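2-aminomuconic 6-semialdehyde dehydrogenase (Pseudomonas sp., PDB 7BZV) catalyses the NAD+-dependent oxidation of 2-aminomuconic 6-semialdehyde in the meta-cleavage pathway of 2-aminophenol catabolism, working as a tetramer. Local coordinates at the interface of chains A and B. Residues are numbered along the deposited sequence; one frame, centred on the assembly and turned at random. Chains: chain A/B, 2-aminomuconic 6-semialdehyde dehydrogenase.

Contacts 1 and 2 belong to one two-fold symmetric interface between chains A and B. Their C-alpha centres lie about 34 Å apart, and they share no residue. Contact 1 is peripheral: strands 134-143 and 476-485 of chain A, with the C-terminal tail, reach helix 426-435 of chain B. Its twin has the chains exchanged. Contact 2 sits where the two copies of helix 95-119 meet, so the same residues face each other. The protein is a tetramer, and its assembly is required for NAD+ binding. Holding the pair at points this far apart probably limits rocking between its subunits.

Contact 1: the interface of chains A and B. Residues chain A 134, 136, 484-488; chain B 427, 430-431, 434.
This is a strand-to-helix contact of the aldehyde dehydrogenase family, between strands 134-143 and 476-485 with the C-terminal tail of chain A, and helix 426-435 of chain B. B:Arg431 makes the main polar link. B:Arg431 NH1 donates to the main-chain carbonyl A:Asp486 O at 2.7 Å. The oxygen lies nearly in the guanidinium plane, while NH1 sits above the carbonyl plane. The chain of B:Arg431 bends at chi3 (-38°), and A:Glu488 CA lies over the centre of one guanidinium face. On the opposite face, B:Ser427 O sits toward the rim. The guanidinium is thus packed between the tail and its own helix. The carboxylate of A:Glu488 stays apart, with A:Glu488 OE2 5.0 Å from B:Arg431 NH2, and would add at most a mild attraction.

A:Tyr134 and B:Glu434 meet tip to tip. The phenol A:Tyr134 OH donates to B:Glu434 OE1 at 2.7 Å and comes from above the carboxylate plane. Ring and carboxylate are turned 64° apart. Between these polar links, A:Ile485 crosses B:His430 at about a right angle. A:Ile485 CD1 lies 3.8 Å from B:His430 CB, and its CG2 meets B:Arg431 CG. A:Leu136 CD1 touches the imidazole at ND1.

Further out, A:Ile485 CB lies over one face of the A:Tyr134 ring, toward its rim, and A:Leu136 CD2 sits at its edge. The ring takes the crowded first torsion (chi1 62°), with CG between backbone N and carbonyl carbon. A water joins B:Ser427 OG (2.7 Å) to A:Arg484 O (2.6 Å) and also reaches the carboxylate of A:Asp486. A weak bond runs from A:Asp486 N to B:Ser427 OG.

Contact 2: the interface of chains A and B. Residues chain A 70, 115-116, 118-119, 452; chain B 70, 115-116, 118-119.
Two arginines and two aspartates form a symmetric salt-bridge cluster across the dimer axis of this aldehyde dehydrogenase. A:Arg70 and B:Arg70 point at each other tip to tip, with guanidinium planes 57° apart. Their chains are extended from CG to NE, which brings A:Arg70 NH2 to 3.6 Å from B:Arg70 NH2. The aspartates come in obliquely, and A:Asp115 OD1 takes both NH2 groups. A:Arg70 NH2 approaches A:Asp115 OD1 nearly along the C-O axis at 3.1 Å. B:Arg70 NH2 meets A:Asp115 OD1 from above the carboxylate plane, also at 3.1 Å. B:Asp115 OD1 is gripped in the same way by its own arginine and by A:Arg70. Each NH2 therefore bridges both carboxylates. A:Asp115 OD1 and B:Asp115 OD1 are 4.1 Å apart, and the paired positive charges probably offset their repulsion and favour the ionised form. An alanine in place of A:Asp115 would remove both acceptor bonds on that side and would probably leave the two guanidinium groups poorly balanced in charge.

Waters extend the pattern. One lies beside A:Asp115 OD2 and bonds B:Arg70 NH1 at 2.9 Å; its twin lies beside B:Asp115 OD2 and bonds A:Arg70 NH1.

Beside the charges, A:Thr119 and B:Thr119 also meet tip to tip. A hydrogen bond of 2.8 Å joins A:Thr119 OG1 to B:Thr119 OG1. Each OG1 stands in the crowded position between backbone N and carbonyl carbon (chi1 61° in A:Thr119). This turns the methyl CG2 toward the partner chain, where A:Thr119 CG2 lies 3.8 Å from B:Asp115 CB. A:Ala118 CB packs near B:Asp115 OD2. At the margin, A:Arg452 NH1 makes a weak bond to B:Ala118 O.

A:Asp115, A:Ala118 and A:Thr119 lie at the C-terminal end of helix 95-119, A:Arg70 reaches in from helix 62-78, and the same holds in chain B.

Contact 1: the interface of chains A and B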
loop_
_atom_site.group_PDB
_atom_site.type_symbol
_atom_site.label_atom_id
_atom_site.label_comp_id
_atom_site.label_asym_id
_atom_site.label_seq_id
_atom_site.Cartn_x
_atom_site.Cartn_y
_atom_site.Cartn_z
ATOM N N TYR A 134 -20.844 -8.165 8.884
ATOM C CA TYR A 134 -19.675 -7.360 8.578
ATOM C C TYR A 134 -20.026 -6.379 7.458
ATOM O O TYR A 134 -21.091 -6.454 6.851
ATOM C CB TYR A 134 -18.449 -8.227 8.220
ATOM C CG TYR A 134 -18.604 -9.096 6.977
ATOM C CD1 TYR A 134 -19.252 -10.324 7.046
ATOM C CD2 TYR A 134 -18.088 -8.702 5.753
ATOM C CE1 TYR A 134 -19.378 -11.129 5.936
ATOM C CE2 TYR A 134 -18.227 -9.496 4.627
ATOM C CZ TYR A 134 -18.864 -10.716 4.723
ATOM O OH TYR A 134 -19.019 -11.563 3.623
ATOM N N LEU A 136 -18.220 -4.545 3.951
ATOM C CA LEU A 136 -17.123 -4.320 3.030
ATOM C C LEU A 136 -17.103 -2.846 2.614
ATOM O O LEU A 136 -18.103 -2.338 2.095
ATOM C CB LEU A 136 -17.276 -5.165 1.775
ATOM C CG LEU A 136 -17.463 -6.664 1.984
ATOM C CD1 LEU A 136 -17.739 -7.336 0.653
ATOM C CD2 LEU A 136 -16.209 -7.222 2.645
ATOM N N ARG A 484 -23.125 -3.549 3.883
ATOM C CA ARG A 484 -23.373 -4.401 5.040
ATOM C C ARG A 484 -23.769 -5.785 4.536
ATOM O O ARG A 484 -24.651 -5.922 3.691
ATOM C CB ARG A 484 -24.487 -3.831 5.923
ATOM C CG ARG A 484 -24.818 -4.764 7.098
ATOM C CD ARG A 484 -26.020 -4.316 7.936
ATOM N NE ARG A 484 -25.656 -4.333 9.340
ATOM C CZ ARG A 484 -25.847 -5.356 10.144
ATOM N NH1 ARG A 484 -26.451 -6.444 9.692
ATOM N NH2 ARG A 484 -25.408 -5.308 11.388
ATOM N N ILE A 485 -23.085 -6.802 5.022
ATOM C CA ILE A 485 -23.343 -8.189 4.667
ATOM C C ILE A 485 -23.955 -8.840 5.904
ATOM O O ILE A 485 -23.275 -9.010 6.928
ATOM C CB ILE A 485 -22.070 -8.917 4.226
ATOM C CG1 ILE A 485 -21.433 -8.236 3.018
ATOM C CG2 ILE A 485 -22.385 -10.401 3.897
ATOM C CD1 ILE A 485 -22.381 -8.013 1.837
ATOM N N ASP A 486 -25.257 -9.111 5.812
ATOM C CA ASP A 486 -26.045 -9.698 6.884
ATOM C C ASP A 486 -25.790 -11.199 6.967
ATOM O O ASP A 486 -25.534 -11.854 5.951
ATOM C CB ASP A 486 -27.527 -9.405 6.619
ATOM C CG ASP A 486 -27.886 -7.936 6.897
ATOM O OD1 ASP A 486 -27.780 -7.571 8.090
ATOM O OD2 ASP A 486 -28.261 -7.158 5.966
ATOM N N LYS A 487 -25.791 -11.727 8.192
ATOM C CA LYS A 487 -25.882 -13.172 8.395
ATOM C C LYS A 487 -27.143 -13.696 7.719
ATOM O O LYS A 487 -28.126 -12.968 7.544
ATOM C CB LYS A 487 -25.903 -13.509 9.891
ATOM C CG LYS A 487 -27.186 -13.083 10.613
ATOM C CD LYS A 487 -26.983 -12.946 12.131
ATOM C CE LYS A 487 -28.008 -13.771 12.917
ATOM N NZ LYS A 487 -28.039 -13.442 14.376
ATOM N N GLU A 488 -27.157 -14.964 7.341
ATOM C CA GLU A 488 -28.342 -15.563 6.678
ATOM C C GLU A 488 -29.563 -15.457 7.607
ATOM O O GLU A 488 -29.415 -15.699 8.793
ATOM C CB GLU A 488 -28.073 -17.017 6.301
ATOM C CG GLU A 488 -29.283 -17.701 5.715
ATOM C CD GLU A 488 -29.116 -19.158 5.380
ATOM O OE1 GLU A 488 -28.344 -19.810 6.023
ATOM O OE2 GLU A 488 -29.784 -19.596 4.488
ATOM N N SER B 427 -26.249 -10.395 -0.142
ATOM C CA SER B 427 -25.560 -10.855 1.055
ATOM C C SER B 427 -25.069 -12.284 0.889
ATOM O O SER B 427 -23.980 -12.644 1.361
ATOM C CB SER B 427 -26.489 -10.745 2.255
ATOM O OG SER B 427 -26.465 -9.405 2.719
ATOM N N HIS B 430 -21.662 -12.624 -1.177
ATOM C CA HIS B 430 -20.461 -12.280 -0.430
ATOM C C HIS B 430 -20.221 -13.275 0.694
ATOM O O HIS B 430 -19.097 -13.745 0.877
ATOM C CB HIS B 430 -20.572 -10.846 0.097
ATOM C CG HIS B 430 -20.456 -9.817 -0.984
ATOM N ND1 HIS B 430 -19.254 -9.454 -1.545
ATOM C CD2 HIS B 430 -21.405 -9.132 -1.665
ATOM C CE1 HIS B 430 -19.462 -8.565 -2.500
ATOM N NE2 HIS B 430 -20.761 -8.333 -2.581
ATOM N N ARG B 431 -21.271 -13.664 1.414
ATOM C CA ARG B 431 -21.121 -14.636 2.504
ATOM C C ARG B 431 -20.554 -15.961 2.024
ATOM O O ARG B 431 -19.623 -16.511 2.618
ATOM C CB ARG B 431 -22.481 -14.943 3.144
ATOM C CG ARG B 431 -22.897 -14.155 4.281
ATOM C CD ARG B 431 -24.100 -14.815 5.004
ATOM N NE ARG B 431 -25.125 -15.453 4.161
ATOM C CZ ARG B 431 -26.287 -14.886 3.824
ATOM N NH1 ARG B 431 -26.568 -13.645 4.216
ATOM N NH2 ARG B 431 -27.168 -15.554 3.105
ATOM N N GLU B 434 -16.851 -15.997 0.206
ATOM C CA GLU B 434 -15.712 -15.795 1.106
ATOM C C GLU B 434 -15.426 -17.009 1.973
ATOM O O GLU B 434 -14.307 -17.145 2.476
ATOM C CB GLU B 434 -15.929 -14.599 2.046
ATOM C CG GLU B 434 -15.771 -13.230 1.426
ATOM C CD GLU B 434 -16.170 -12.108 2.382
ATOM O OE1 GLU B 434 -16.896 -11.161 1.933
ATOM O OE2 GLU B 434 -15.771 -12.200 3.571
HETATM O O HOH W 1 -27.086 -6.760 3.066
#

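Contact 2: the interface of chains A and B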
loop_
_atom_site.group_PDB
_atom_site.type_symbol
_atom_site.label_atom_id
_atom_site.label_comp_id
_atom_site.label_asym_id
_atom_site.label_seq_id
_atom_site.Cartn_x
_atom_site.Cartn_y
_atom_site.Cartn_z
ATOM N N ARG A 70 -1.131 6.670 -23.585
ATOM C CA ARG A 70 0.056 6.221 -24.306
ATOM C C ARG A 70 0.022 6.660 -25.773
ATOM O O ARG A 70 1.068 6.978 -26.361
ATOM C CB ARG A 70 0.165 4.708 -24.208
ATOM C CG ARG A 70 0.585 4.230 -22.805
ATOM C CD ARG A 70 0.609 2.688 -22.663
ATOM N NE ARG A 70 1.014 2.355 -21.303
ATOM C CZ ARG A 70 0.726 1.216 -20.687
ATOM N NH1 ARG A 70 0.044 0.255 -21.308
ATOM N NH2 ARG A 70 1.112 1.050 -19.430
ATOM N N ASP A 115 1.060 4.243 -16.581
ATOM C CA ASP A 115 1.494 3.135 -15.732
ATOM C C ASP A 115 0.769 3.153 -14.392
ATOM O O ASP A 115 0.272 2.126 -13.912
ATOM C CB ASP A 115 3.016 3.209 -15.496
ATOM C CG ASP A 115 3.843 2.917 -16.747
ATOM O OD1 ASP A 115 3.297 2.362 -17.701
ATOM O OD2 ASP A 115 5.071 3.200 -16.765
ATOM N N ILE A 116 0.712 4.322 -13.770
ATOM C CA ILE A 116 0.129 4.452 -12.439
ATOM C C ILE A 116 -1.336 4.091 -12.476
ATOM O O ILE A 116 -1.860 3.444 -11.562
ATOM C CB ILE A 116 0.347 5.881 -11.926
ATOM C CG1 ILE A 116 1.816 5.987 -11.533
ATOM C CG2 ILE A 116 -0.506 6.182 -10.727
ATOM C CD1 ILE A 116 2.351 7.357 -11.559
ATOM N N ALA A 118 -2.737 2.074 -14.701
ATOM C CA ALA A 118 -2.867 0.658 -15.007
ATOM C C ALA A 118 -2.837 -0.169 -13.747
ATOM O O ALA A 118 -3.547 -1.184 -13.646
ATOM C CB ALA A 118 -1.755 0.194 -15.937
ATOM N N THR A 119 -2.057 0.245 -12.753
ATOM C CA THR A 119 -1.918 -0.596 -11.577
ATOM C C THR A 119 -2.597 -0.024 -10.340
ATOM O O THR A 119 -2.432 -0.565 -9.256
ATOM C CB THR A 119 -0.438 -0.864 -11.276
ATOM O OG1 THR A 119 0.239 0.374 -11.008
ATOM C CG2 THR A 119 0.233 -1.556 -12.447
ATOM N N ARG A 452 6.273 9.200 -9.472
ATOM C CA ARG A 452 5.469 8.361 -8.581
ATOM C C ARG A 452 5.456 8.869 -7.149
ATOM O O ARG A 452 4.724 8.326 -6.313
ATOM C CB ARG A 452 5.980 6.899 -8.568
ATOM C CG ARG A 452 6.057 6.281 -9.972
ATOM C CD ARG A 452 6.941 5.046 -10.061
ATOM N NE ARG A 452 8.321 5.343 -9.677
ATOM C CZ ARG A 452 9.284 4.428 -9.598
ATOM N NH1 ARG A 452 9.040 3.161 -9.925
ATOM N NH2 ARG A 452 10.493 4.780 -9.180
ATOM N N ARG B 70 8.030 -5.621 -22.506
ATOM C CA ARG B 70 7.141 -5.121 -23.549
ATOM C C ARG B 70 7.655 -5.481 -24.944
ATOM O O ARG B 70 6.862 -5.777 -25.841
ATOM C CB ARG B 70 6.970 -3.609 -23.375
ATOM C CG ARG B 70 6.081 -3.265 -22.202
ATOM C CD ARG B 70 6.107 -1.752 -21.824
ATOM N NE ARG B 70 5.234 -1.470 -20.685
ATOM C CZ ARG B 70 5.255 -0.337 -19.980
ATOM N NH1 ARG B 70 6.098 0.651 -20.291
ATOM N NH2 ARG B 70 4.431 -0.192 -18.969
ATOM N N ASP B 115 3.850 -3.508 -16.317
ATOM C CA ASP B 115 3.174 -2.435 -15.591
ATOM C C ASP B 115 3.423 -2.541 -14.091
ATOM O O ASP B 115 3.735 -1.541 -13.431
ATOM C CB ASP B 115 1.651 -2.470 -15.857
ATOM C CG ASP B 115 1.270 -2.131 -17.281
ATOM O OD1 ASP B 115 2.075 -1.566 -18.054
ATOM O OD2 ASP B 115 0.144 -2.479 -17.667
ATOM N N ILE B 116 3.280 -3.745 -13.528
ATOM C CA ILE B 116 3.497 -3.934 -12.088
ATOM C C ILE B 116 4.915 -3.568 -11.692
ATOM O O ILE B 116 5.155 -2.901 -10.682
ATOM C CB ILE B 116 3.192 -5.383 -11.690
ATOM C CG1 ILE B 116 1.674 -5.521 -11.755
ATOM C CG2 ILE B 116 3.707 -5.707 -10.277
ATOM C CD1 ILE B 116 1.177 -6.863 -12.055
ATOM N N ALA B 118 6.873 -1.509 -13.311
ATOM C CA ALA B 118 7.106 -0.083 -13.507
ATOM C C ALA B 118 6.680 0.732 -12.294
ATOM O O ALA B 118 7.333 1.727 -11.962
ATOM C CB ALA B 118 6.369 0.414 -14.758
ATOM N N THR B 119 5.620 0.318 -11.591
ATOM C CA THR B 119 5.137 1.118 -10.482
ATOM C C THR B 119 5.449 0.521 -9.113
ATOM O O THR B 119 5.032 1.087 -8.108
ATOM C CB THR B 119 3.631 1.357 -10.616
ATOM O OG1 THR B 119 2.949 0.100 -10.608
ATOM C CG2 THR B 119 3.289 2.070 -11.914
HETATM O O HOH W 2 6.785 2.713 -18.402
HETATM O O HOH W 3 -1.168 -1.761 -19.550
#